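PDB 5D5P: HcgB from Methanococcus maripaludis, which probably acts as a guanylyltransferase in the biosynthesis of the iron-guanylylpyridinol cofactor of [Fe]-hydrogenase. Local coordinates for residues Ser32-Ala37 with Arg121-Ser126; Leu68-Asn73 with Val90-Ala95; Ser74-Arg79 with Leu83-Ile88; Ile88-Asp91 with Leu97-Thr100; Leu113-Lys118 with Thr148-Ile153. All coordinates share one frame; numbering follows the deposited sequence.

Contact 1: residues Ser32-Ala37 with Arg121-Ser126; sequences STIKSA and RILTGS
Apolar contact carries this meeting: one methyl of Leu123, CD1, lies against two neighbouring side chains of helix 24-35. Leu123 CD1 is 3.9 Å from Thr33 CG2 and 4.1 Å from Ile34 CG1. The Ile34 and Leu123 side chains run past each other in opposite directions, whereas Thr33 meets the leucine at a slant. The contact is small, about 130 Å² summed over both sides.

Polar interactions are made elsewhere. Thr33 OG1 stands beside its own backbone N (chi1 -63°) and is hydrogen-bonded to Ala29 O one turn back in the helix, which leaves the methyl branch to meet the strand. Thr124 OG1 is held by Ala149 O and Arg152 NH2.

The backbone contributes a classic beta bulge, with Leu123 and Thr124 both facing Ile115 of the adjacent strand; the irregularity shows in the psi of Leu123, -38°.

Around this, Leu97 of strand 97-103 touches both Ile34 and Leu123, while Ile60, Ile153 and Ile155 pack on Ile34. Strand 122-128 is outermost in the sheet of this chain, and Ile122 makes backbone hydrogen bonds to the second subunit.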
# COMPACT_ATOMS: atom_id res chain seq x y z
N SER A 32 18.22 -3.03 -9.35
CA SER A 32 18.82 -2.65 -10.62
C SER A 32 17.98 -1.62 -11.38
O SER A 32 18.50 -0.67 -11.93
CB SER A 32 19.04 -3.90 -11.48
OG SER A 32 19.61 -3.55 -12.72
N THR A 33 16.67 -1.83 -11.37
CA THR A 33 15.72 -0.95 -12.01
C THR A 33 15.78 0.44 -11.41
O THR A 33 15.71 1.43 -12.12
CB THR A 33 14.30 -1.52 -11.87
OG1 THR A 33 14.25 -2.78 -12.55
CG2 THR A 33 13.27 -0.58 -12.46
N ILE A 34 15.86 0.49 -10.08
CA ILE A 34 15.92 1.77 -9.36
C ILE A 34 17.25 2.47 -9.62
O ILE A 34 17.29 3.65 -9.95
CB ILE A 34 15.69 1.59 -7.83
CG1 ILE A 34 14.23 1.21 -7.55
CG2 ILE A 34 16.06 2.86 -7.07
CD1 ILE A 34 13.93 0.78 -6.11
N LYS A 35 18.35 1.74 -9.49
CA LYS A 35 19.68 2.36 -9.59
C LYS A 35 20.01 2.77 -11.02
O LYS A 35 20.80 3.69 -11.23
CB LYS A 35 20.74 1.43 -9.01
CG LYS A 35 20.62 1.26 -7.50
CD LYS A 35 21.61 0.24 -6.97
CE LYS A 35 21.66 0.22 -5.45
NZ LYS A 35 22.31 -1.03 -4.93
N SER A 36 19.42 2.10 -12.01
CA SER A 36 19.78 2.37 -13.40
C SER A 36 18.87 3.41 -14.04
O SER A 36 19.07 3.77 -15.20
CB SER A 36 19.76 1.08 -14.23
OG SER A 36 18.43 0.68 -14.52
N ALA A 37 17.89 3.89 -13.29
CA ALA A 37 16.95 4.87 -13.82
C ALA A 37 17.68 6.12 -14.31
O ALA A 37 18.54 6.66 -13.59
CB ALA A 37 15.92 5.23 -12.75
N ARG A 121 4.40 -0.66 -12.87
CA ARG A 121 4.57 -1.77 -11.93
C ARG A 121 5.11 -1.30 -10.60
O ARG A 121 6.00 -0.45 -10.56
CB ARG A 121 5.49 -2.84 -12.51
CG ARG A 121 4.91 -3.44 -13.76
CD ARG A 121 5.85 -4.47 -14.41
NE ARG A 121 6.98 -3.80 -15.04
CZ ARG A 121 7.68 -4.29 -16.07
NH1 ARG A 121 7.41 -5.50 -16.58
NH2 ARG A 121 8.67 -3.56 -16.58
N ILE A 122 4.60 -1.86 -9.51
CA ILE A 122 4.97 -1.38 -8.19
C ILE A 122 6.17 -2.14 -7.65
O ILE A 122 6.13 -3.36 -7.52
CB ILE A 122 3.79 -1.53 -7.22
CG1 ILE A 122 2.67 -0.58 -7.64
CG2 ILE A 122 4.22 -1.22 -5.77
CD1 ILE A 122 1.34 -0.94 -7.00
N LEU A 123 7.24 -1.42 -7.32
CA LEU A 123 8.50 -2.04 -6.91
C LEU A 123 8.63 -2.14 -5.39
O LEU A 123 9.12 -3.11 -4.85
CB LEU A 123 9.69 -1.27 -7.49
CG LEU A 123 9.63 -1.02 -8.99
CD1 LEU A 123 10.90 -0.30 -9.41
CD2 LEU A 123 9.56 -2.36 -9.72
N THR A 124 8.17 -1.10 -4.71
CA THR A 124 8.24 -1.03 -3.25
C THR A 124 7.39 0.15 -2.79
O THR A 124 6.90 0.90 -3.62
CB THR A 124 9.69 -0.86 -2.75
OG1 THR A 124 9.71 -0.92 -1.32
CG2 THR A 124 10.31 0.48 -3.20
N GLY A 125 7.21 0.31 -1.49
CA GLY A 125 6.32 1.34 -0.98
C GLY A 125 6.38 1.40 0.55
O GLY A 125 7.03 0.58 1.19
N SER A 126 5.69 2.37 1.13
CA SER A 126 5.60 2.43 2.57
C SER A 126 4.38 3.26 2.94
O SER A 126 3.84 3.97 2.09
CB SER A 126 6.86 3.07 3.14
OG SER A 126 6.97 4.34 2.56

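Contact 2: residues Leu68-Asn73 with Val90-Ala95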
# COMPACT_ATOMS: atom_id res chain seq x y z
N LEU A 68 6.56 16.34 -11.55
CA LEU A 68 5.52 16.18 -12.54
C LEU A 68 4.83 17.51 -12.76
O LEU A 68 4.42 18.15 -11.79
CB LEU A 68 4.51 15.13 -12.07
CG LEU A 68 3.31 14.81 -12.97
CD1 LEU A 68 3.78 14.17 -14.26
CD2 LEU A 68 2.39 13.90 -12.24
N GLU A 69 4.74 17.97 -14.00
CA GLU A 69 4.18 19.30 -14.23
C GLU A 69 2.66 19.32 -14.09
O GLU A 69 2.07 20.31 -13.65
CB GLU A 69 4.49 19.79 -15.65
CG GLU A 69 5.89 20.22 -15.99
CD GLU A 69 6.31 19.68 -17.35
OE1 GLU A 69 5.93 18.53 -17.68
OE2 GLU A 69 6.95 20.43 -18.11
N ILE A 70 2.03 18.23 -14.49
CA ILE A 70 0.58 18.04 -14.40
C ILE A 70 0.08 17.94 -12.96
O ILE A 70 0.56 17.13 -12.21
CB ILE A 70 0.13 16.78 -15.17
CG1 ILE A 70 0.51 16.88 -16.64
CG2 ILE A 70 -1.37 16.59 -15.07
CD1 ILE A 70 0.13 15.65 -17.43
N PRO A 71 -0.85 18.81 -12.56
CA PRO A 71 -1.39 18.65 -11.20
C PRO A 71 -2.07 17.31 -11.00
O PRO A 71 -2.68 16.77 -11.93
CB PRO A 71 -2.43 19.77 -11.11
CG PRO A 71 -2.02 20.76 -12.15
CD PRO A 71 -1.44 19.95 -13.26
N THR A 72 -2.02 16.79 -9.78
CA THR A 72 -2.43 15.42 -9.54
C THR A 72 -3.62 15.29 -8.59
O THR A 72 -4.00 14.17 -8.27
CB THR A 72 -1.26 14.61 -8.95
OG1 THR A 72 -0.82 15.22 -7.74
CG2 THR A 72 -0.11 14.57 -9.93
N ASN A 73 -4.20 16.42 -8.14
CA ASN A 73 -5.27 16.33 -7.13
C ASN A 73 -6.52 15.59 -7.64
O ASN A 73 -7.36 15.16 -6.84
CB ASN A 73 -5.66 17.70 -6.60
CG ASN A 73 -6.13 18.61 -7.67
OD1 ASN A 73 -5.32 19.08 -8.47
ND2 ASN A 73 -7.44 18.83 -7.75
N VAL A 90 3.32 8.00 -15.17
CA VAL A 90 3.58 6.91 -16.11
C VAL A 90 3.01 7.14 -17.52
O VAL A 90 3.71 6.94 -18.53
CB VAL A 90 3.04 5.58 -15.56
CG1 VAL A 90 3.03 4.49 -16.65
CG2 VAL A 90 3.85 5.16 -14.35
N ASP A 91 1.76 7.60 -17.59
CA ASP A 91 1.06 7.64 -18.87
C ASP A 91 1.32 8.90 -19.67
O ASP A 91 1.04 8.94 -20.86
CB ASP A 91 -0.44 7.47 -18.64
CG ASP A 91 -0.78 6.09 -18.12
OD1 ASP A 91 0.09 5.19 -18.20
OD2 ASP A 91 -1.89 5.89 -17.60
N SER A 92 1.87 9.92 -19.03
CA SER A 92 2.00 11.19 -19.71
C SER A 92 3.45 11.60 -19.94
O SER A 92 3.70 12.64 -20.54
CB SER A 92 1.25 12.29 -18.91
OG SER A 92 1.93 12.57 -17.69
N SER A 93 4.39 10.77 -19.50
CA SER A 93 5.83 11.09 -19.66
C SER A 93 6.63 9.84 -20.00
O SER A 93 6.06 8.76 -20.09
CB SER A 93 6.37 11.73 -18.39
OG SER A 93 6.59 10.77 -17.37
N ASP A 94 7.94 9.97 -20.27
CA ASP A 94 8.70 8.73 -20.44
C ASP A 94 9.73 8.53 -19.33
O ASP A 94 10.87 8.12 -19.57
CB ASP A 94 9.34 8.62 -21.83
CG ASP A 94 8.35 8.06 -22.88
OD1 ASP A 94 7.88 6.90 -22.71
OD2 ASP A 94 8.08 8.76 -23.88
N ALA A 95 9.30 8.79 -18.10
CA ALA A 95 10.13 8.52 -16.91
C ALA A 95 10.45 7.03 -16.81
O ALA A 95 9.60 6.20 -17.17
CB ALA A 95 9.41 9.00 -15.65
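Ile70, Leu68 and Ser92 make this contact, and none of the three has a flat side chain, so there is no ring or amide face to cover and no edge to approach. The Pro71 ring and the Asn73 amide of the same loop stand well away from residues 90-95, and Asn73 ND2 is instead hydrogen-bonded to Ser14 O of the second subunit.

What meets is a methyl and a hydroxymethyl. Ile70 CD1 lies 3.6 Å from Ser92 OG and 3.8 Å from Ser92 CB, touching both atoms of the short serine side chain. The isoleucine reaches it by being fully extended beyond CG1 (chi2 178°). Leu68 approaches the same oxygen more distantly, with CD1 4.2 Å from Ser92 OG; its other neighbours include Ile88 and Ala89 of helix 81-92 and Thr41 of strand 39-43.

The backbones remain apart, the nearest CA pairs, Leu68 with Ser93 and Ile70 with Ser92, both being 8.8 Å. The loop that follows strand 64-67 thus passes the C-terminal end of helix 81-92, where Ser93 is the first residue to leave helical angles. Beyond it, Ala95 N gives a weak hydrogen bond to Ser93 OG at 3.4 Å, while Ser93 OG is also bonded to Ala89 O.

Chemically, a serine hydroxyl beside two aliphatic side chains finds no polar mate in them. Ser92 OG is satisfied within its own helix by Ile88 O, and the small interface, with Ile70 and Ser92 both exposed, rests on van der Waals contact.

Contact 3: residues Ser74-Arg79 with Leu83-Ile88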
# COMPACT_ATOMS: atom_id res chain seq x y z
N SER A 74 -6.66 15.45 -8.96
CA SER A 74 -7.82 14.72 -9.50
C SER A 74 -7.81 13.28 -8.98
O SER A 74 -8.87 12.64 -8.83
CB SER A 74 -7.84 14.78 -11.04
OG SER A 74 -6.75 14.07 -11.56
N ALA A 75 -6.62 12.77 -8.67
CA ALA A 75 -6.50 11.39 -8.18
C ALA A 75 -7.16 11.16 -6.82
O ALA A 75 -7.38 10.01 -6.39
CB ALA A 75 -5.02 11.01 -8.08
N ASP A 76 -7.50 12.25 -6.15
CA ASP A 76 -8.12 12.14 -4.84
C ASP A 76 -9.59 11.75 -4.96
O ASP A 76 -10.26 11.59 -3.95
CB ASP A 76 -7.96 13.47 -4.09
CG ASP A 76 -6.54 13.62 -3.50
OD1 ASP A 76 -5.79 12.63 -3.49
OD2 ASP A 76 -6.15 14.74 -3.12
N LEU A 77 -10.10 11.64 -6.18
CA LEU A 77 -11.46 11.14 -6.34
C LEU A 77 -11.41 9.70 -6.87
O LEU A 77 -12.35 9.24 -7.52
CB LEU A 77 -12.28 12.02 -7.29
CG LEU A 77 -12.74 13.34 -6.65
CD1 LEU A 77 -11.63 14.37 -6.78
CD2 LEU A 77 -14.04 13.84 -7.26
N THR A 78 -10.33 8.99 -6.56
CA THR A 78 -10.21 7.57 -6.94
C THR A 78 -9.99 6.71 -5.70
O THR A 78 -9.70 7.23 -4.59
CB THR A 78 -9.05 7.28 -7.92
OG1 THR A 78 -7.80 7.40 -7.24
CG2 THR A 78 -9.07 8.20 -9.14
N ARG A 79 -10.11 5.41 -5.88
CA ARG A 79 -9.99 4.49 -4.76
C ARG A 79 -8.59 4.45 -4.19
O ARG A 79 -8.41 4.28 -2.96
CB ARG A 79 -10.43 3.08 -5.19
CG ARG A 79 -11.92 3.02 -5.35
CD ARG A 79 -12.43 1.59 -5.24
NE ARG A 79 -13.86 1.52 -4.96
CZ ARG A 79 -14.50 0.38 -4.75
NH1 ARG A 79 -13.80 -0.76 -4.75
NH2 ARG A 79 -15.80 0.37 -4.51
N LEU A 83 -1.61 5.68 -5.99
CA LEU A 83 -1.37 4.88 -7.18
C LEU A 83 -1.73 5.66 -8.44
O LEU A 83 -0.97 5.71 -9.41
CB LEU A 83 -2.15 3.57 -7.13
CG LEU A 83 -2.08 2.75 -8.42
CD1 LEU A 83 -0.70 2.12 -8.63
CD2 LEU A 83 -3.17 1.68 -8.44
N ASN A 84 -2.89 6.28 -8.42
CA ASN A 84 -3.34 6.95 -9.63
C ASN A 84 -2.56 8.22 -9.93
O ASN A 84 -2.48 8.62 -11.10
CB ASN A 84 -4.86 7.18 -9.56
CG ASN A 84 -5.62 5.85 -9.79
OD1 ASN A 84 -5.42 5.19 -10.81
ND2 ASN A 84 -6.39 5.42 -8.81
N LYS A 85 -1.97 8.86 -8.91
CA LYS A 85 -1.04 9.98 -9.17
C LYS A 85 0.17 9.45 -9.93
O LYS A 85 0.67 10.08 -10.86
CB LYS A 85 -0.58 10.63 -7.88
CG LYS A 85 -1.66 11.38 -7.14
CD LYS A 85 -1.01 12.21 -6.04
CE LYS A 85 -2.03 12.56 -4.97
NZ LYS A 85 -1.45 13.38 -3.86
N GLY A 86 0.64 8.28 -9.50
CA GLY A 86 1.77 7.64 -10.16
C GLY A 86 1.47 7.32 -11.60
O GLY A 86 2.32 7.51 -12.48
N LEU A 87 0.25 6.85 -11.87
CA LEU A 87 -0.10 6.48 -13.24
C LEU A 87 -0.22 7.69 -14.14
O LEU A 87 0.03 7.59 -15.34
CB LEU A 87 -1.40 5.68 -13.26
CG LEU A 87 -1.18 4.31 -12.60
CD1 LEU A 87 -2.51 3.60 -12.48
CD2 LEU A 87 -0.20 3.49 -13.47
N ILE A 88 -0.58 8.85 -13.58
CA ILE A 88 -0.55 10.06 -14.41
C ILE A 88 0.85 10.30 -14.92
O ILE A 88 1.05 10.63 -16.10
CB ILE A 88 -1.03 11.30 -13.64
CG1 ILE A 88 -2.51 11.16 -13.34
CG2 ILE A 88 -0.77 12.57 -14.44
CD1 ILE A 88 -3.06 12.24 -12.40
O HOH W 1 -3.65 11.97 -1.99
O HOH W 2 -3.53 15.65 -3.96
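Asn84 ND2 donates to Thr78 OG1 at 2.9 Å, the direct hydrogen bond between the loop 74-79 and the helix. It is bent, with an N-H...O angle of 141°, and the threonine oxygen sits 28° out of the asparagine amide plane. Beside it the methyl of Ala75 presses on the lysine chain, Ala75 CB to Lys85 CG being 3.5 Å, and the same methyl also touches Asn84 CB, at 4.1 Å.

Thr78 OG1 is fixed from behind, donating to Ala75 O at 2.8 Å. That carbonyl also receives Thr78 N, so two donors grip a single oxygen of the 3-10 segment. A valine in place of Thr78 would probably leave the Asn84 amide nitrogen without this acceptor and Ala75 O with one donor fewer, setting the asparagine side chain freer to turn.

These residues form the approach to helix 81-92 in the connection from strand 64-67 to strand 97-103, the chain doubling back so that the 3-10 turn lies alongside the first turns of the helix.

Farther out, Asp76 OD1 and Lys85 NZ are 4.4 Å apart, too far for a salt bridge, and two waters span the pair. One donates to Asp76 OD1 at 2.7 Å and accepts weakly from Lys85 NZ; the other donates to Asp76 OD2 and accepts from Lys85 NZ at 3.1 Å. Asp76 O is bonded to Arg103 NH2.

Contact 4: residues Ile88-Asp91 with Leu97-Thr100; sequences IAVD and LIIT
The helix backbone comes close to the strand where Ala89 faces Ile98, their CA atoms 6.9 Å apart, a short separation that the small alanine side chain permits. This is the helix-on-sheet packing of a beta-alpha-beta crossover: helix 81-92 connects strand 64-67 to the parallel strand 97-103, with strand 39-43 lying between the two in the sheet, and Ala89 accordingly also touches Thr41.

Ile98 supplies the sheet side of the contact. Its two branches receive the Ala89 methyl evenly, Ala89 CB being 3.9 Å from both Ile98 CG1 and Ile98 CG2. The end of the longer branch turns toward the next helix residue: chi2 of 77° folds CD1 back instead of extending it, and Ile98 CD1 comes 3.7 Å from Val90 CG2. The valine and isoleucine side chains cross at about a right angle, so their contact is confined to the facing methyls and the adjacent Ile98 CG1. Cutting the isoleucine back to an alanine is likely to open a gap beneath the helix, leaving the Ala89 methyl and Val90 CG2 without their apolar partner on the strand.

Strand alternation sends the neighbours of Ile98 elsewhere: Leu97 packs on Val40 and Ile115, and Ile99 on Val53 and Ile57 of helix 47-57, which lies over the opposite face. Thr100 returns to the side of helix 81-92, pointing toward it but too far from residues 88-91 to touch them. Its hydroxyl instead reaches an earlier turn of that helix, where Thr100 OG1 is hydrogen-bonded to Ala82 O.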
# COMPACT_ATOMS: atom_id res chain seq x y z
N ILE A 88 -0.58 8.85 -13.58
CA ILE A 88 -0.55 10.06 -14.41
C ILE A 88 0.85 10.30 -14.92
O ILE A 88 1.05 10.63 -16.10
CB ILE A 88 -1.03 11.30 -13.64
CG1 ILE A 88 -2.51 11.16 -13.34
CG2 ILE A 88 -0.77 12.57 -14.44
CD1 ILE A 88 -3.06 12.24 -12.40
N ALA A 89 1.85 10.13 -14.05
CA ALA A 89 3.23 10.33 -14.48
C ALA A 89 3.65 9.25 -15.48
O ALA A 89 4.26 9.54 -16.51
CB ALA A 89 4.19 10.37 -13.25
N VAL A 90 3.32 8.00 -15.17
CA VAL A 90 3.58 6.91 -16.11
C VAL A 90 3.01 7.14 -17.52
O VAL A 90 3.71 6.94 -18.53
CB VAL A 90 3.04 5.58 -15.56
CG1 VAL A 90 3.03 4.49 -16.65
CG2 VAL A 90 3.85 5.16 -14.35
N ASP A 91 1.76 7.60 -17.59
CA ASP A 91 1.06 7.64 -18.87
C ASP A 91 1.32 8.90 -19.67
O ASP A 91 1.04 8.94 -20.86
CB ASP A 91 -0.44 7.47 -18.64
CG ASP A 91 -0.78 6.09 -18.12
OD1 ASP A 91 0.09 5.19 -18.20
OD2 ASP A 91 -1.89 5.89 -17.60
N LEU A 97 11.42 5.84 -13.83
CA LEU A 97 11.09 5.56 -12.43
C LEU A 97 10.16 6.67 -11.96
O LEU A 97 10.39 7.83 -12.27
CB LEU A 97 12.37 5.50 -11.58
CG LEU A 97 12.28 4.74 -10.26
CD1 LEU A 97 12.15 3.22 -10.49
CD2 LEU A 97 13.46 5.09 -9.35
N ILE A 98 9.11 6.29 -11.24
CA ILE A 98 8.14 7.26 -10.73
C ILE A 98 8.05 7.11 -9.21
O ILE A 98 7.88 6.01 -8.70
CB ILE A 98 6.73 7.05 -11.33
CG1 ILE A 98 6.71 7.43 -12.81
CG2 ILE A 98 5.68 7.91 -10.59
CD1 ILE A 98 7.34 6.38 -13.73
N ILE A 99 8.19 8.22 -8.50
CA ILE A 99 7.96 8.19 -7.06
C ILE A 99 6.72 8.98 -6.77
O ILE A 99 6.60 10.13 -7.20
CB ILE A 99 9.15 8.76 -6.27
CG1 ILE A 99 10.39 7.94 -6.61
CG2 ILE A 99 8.81 8.71 -4.75
CD1 ILE A 99 11.62 8.54 -6.15
N THR A 100 5.76 8.34 -6.13
CA THR A 100 4.47 8.98 -5.89
C THR A 100 4.08 8.87 -4.44
O THR A 100 4.45 7.93 -3.76
CB THR A 100 3.36 8.35 -6.77
OG1 THR A 100 2.11 8.98 -6.49
CG2 THR A 100 3.22 6.84 -6.49

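Contact 5: residues Leu113-Lys118 with Thr148-Ile153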
# COMPACT_ATOMS: atom_id res chain seq x y z
N LEU A 113 3.41 5.86 -0.02
CA LEU A 113 4.41 6.19 -1.02
C LEU A 113 4.70 4.93 -1.85
O LEU A 113 4.81 3.85 -1.31
CB LEU A 113 5.71 6.73 -0.36
CG LEU A 113 6.85 7.03 -1.33
CD1 LEU A 113 7.69 8.19 -0.78
CD2 LEU A 113 7.76 5.83 -1.49
N LEU A 114 4.80 5.09 -3.17
CA LEU A 114 5.15 3.99 -4.07
C LEU A 114 6.32 4.39 -4.94
O LEU A 114 6.48 5.55 -5.33
CB LEU A 114 3.97 3.62 -4.99
CG LEU A 114 2.69 3.12 -4.30
CD1 LEU A 114 1.56 3.01 -5.36
CD2 LEU A 114 2.93 1.77 -3.65
N ILE A 115 7.18 3.42 -5.22
CA ILE A 115 8.14 3.54 -6.31
C ILE A 115 7.68 2.59 -7.41
O ILE A 115 7.50 1.39 -7.17
CB ILE A 115 9.56 3.20 -5.85
CG1 ILE A 115 9.93 4.05 -4.63
CG2 ILE A 115 10.54 3.38 -7.01
CD1 ILE A 115 11.39 3.82 -4.15
N MET A 116 7.40 3.19 -8.57
CA MET A 116 6.86 2.49 -9.72
C MET A 116 7.82 2.55 -10.91
O MET A 116 8.62 3.49 -11.04
CB MET A 116 5.51 3.10 -10.09
CG MET A 116 4.47 2.87 -8.97
SD MET A 116 3.06 4.00 -9.14
CE MET A 116 2.41 3.63 -10.75
N ASP A 117 7.75 1.57 -11.81
CA ASP A 117 8.64 1.62 -12.96
C ASP A 117 7.90 2.22 -14.17
O ASP A 117 6.79 2.74 -14.04
CB ASP A 117 9.22 0.23 -13.29
CG ASP A 117 8.25 -0.66 -14.08
OD1 ASP A 117 7.05 -0.37 -14.15
OD2 ASP A 117 8.73 -1.62 -14.72
N LYS A 118 8.54 2.15 -15.33
CA LYS A 118 8.04 2.86 -16.50
C LYS A 118 6.70 2.37 -17.01
O LYS A 118 6.04 3.08 -17.77
CB LYS A 118 9.08 2.78 -17.63
CG LYS A 118 9.40 1.36 -18.01
CD LYS A 118 10.45 1.30 -19.13
CE LYS A 118 10.92 -0.13 -19.34
NZ LYS A 118 9.77 -1.04 -19.61
N THR A 148 12.25 4.09 4.18
CA THR A 148 11.63 2.80 4.49
C THR A 148 11.38 1.98 3.22
O THR A 148 11.68 0.78 3.18
CB THR A 148 10.30 2.98 5.27
OG1 THR A 148 10.59 3.54 6.56
CG2 THR A 148 9.63 1.64 5.50
N ALA A 149 10.86 2.63 2.20
CA ALA A 149 10.52 1.93 0.95
C ALA A 149 11.79 1.40 0.30
O ALA A 149 11.80 0.30 -0.27
CB ALA A 149 9.74 2.83 -0.00
N LEU A 150 12.88 2.16 0.41
CA LEU A 150 14.14 1.69 -0.17
C LEU A 150 14.75 0.57 0.67
O LEU A 150 15.20 -0.42 0.11
CB LEU A 150 15.13 2.83 -0.34
CG LEU A 150 14.73 3.86 -1.40
CD1 LEU A 150 15.58 5.11 -1.24
CD2 LEU A 150 14.84 3.31 -2.82
N GLU A 151 14.74 0.71 2.00
CA GLU A 151 15.36 -0.30 2.87
C GLU A 151 14.73 -1.67 2.73
O GLU A 151 15.43 -2.70 2.84
CB GLU A 151 15.22 0.13 4.33
CG GLU A 151 16.12 1.24 4.72
CD GLU A 151 16.02 1.55 6.19
OE1 GLU A 151 15.05 1.07 6.83
OE2 GLU A 151 16.90 2.27 6.69
N ARG A 152 13.43 -1.70 2.47
CA ARG A 152 12.74 -2.98 2.43
C ARG A 152 12.99 -3.75 1.14
O ARG A 152 12.67 -4.93 1.08
CB ARG A 152 11.24 -2.81 2.68
CG ARG A 152 10.55 -2.00 1.69
CD ARG A 152 9.14 -1.67 2.21
NE ARG A 152 8.22 -2.81 2.21
CZ ARG A 152 7.70 -3.37 1.12
NH1 ARG A 152 6.85 -4.38 1.25
NH2 ARG A 152 8.05 -2.96 -0.11
N ILE A 153 13.63 -3.12 0.13
CA ILE A 153 14.13 -3.91 -1.00
C ILE A 153 15.66 -3.90 -1.07
O ILE A 153 16.25 -4.24 -2.09
CB ILE A 153 13.52 -3.48 -2.37
CG1 ILE A 153 13.57 -1.96 -2.60
CG2 ILE A 153 12.09 -3.96 -2.44
CD1 ILE A 153 14.97 -1.43 -2.97
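Ile115 and Leu150 form the closer of two methyl contacts between strand 111-117 and helix 138-151, with Ile115 CD1 3.7 Å from Leu150 CD2. The two side chains cross at about a right angle and meet through their end methyls. Ile115 is extended (chi2 -177°), which carries CD1 out from the strand to the helix. Two residues earlier on the same face of the strand, Leu113 CD2 lies 3.9 Å from Ala149 CB. Its CG is placed opposite the backbone N (chi1 177°), and its chi2 of 149° departs from a staggered value. All four residues are buried, and the helix side is closed further by Ile60, Ile155 and Val157 around Leu150.

Leu114 and Met116 turn to the opposite face of the sheet, where they pack on Leu83, while Lys118, at the far end of the segment, is exposed and lies well away from the helix. On the helix, Glu151 faces outward.

Polar groups are matched around the apolar centre. Buried Arg152 has its NH2 bonded to Ser109 O and its NH1 to Ser128 O, both of the second subunit, so its charge is probably stabilised by neutral oxygens at the dimer contact. Between the strand and the helix themselves, hydrocarbon alone meets hydrocarbon, and the pairing depends on fit and burial.

From the N terminus, contact 1 closes the widest loop, joining the end of helix 24-35 to strand 122-128. Three others fall within it. Contact 2 ties the loop after strand 64-67 to the end of helix 81-92, and contact 3, enclosed by contact 2, folds that loop onto the start of the helix. Contact 4 begins on Ile88, where contact 3 ends, shares Val90 and Asp91 with contact 2, and seats the helix on strand 97-103. Contact 5 opens before contact 1 has closed, so the two cross, their centres about 5 Å apart; it brings helix 138-151 to strand 111-117, which pairs with the strands of contacts 1 and 4.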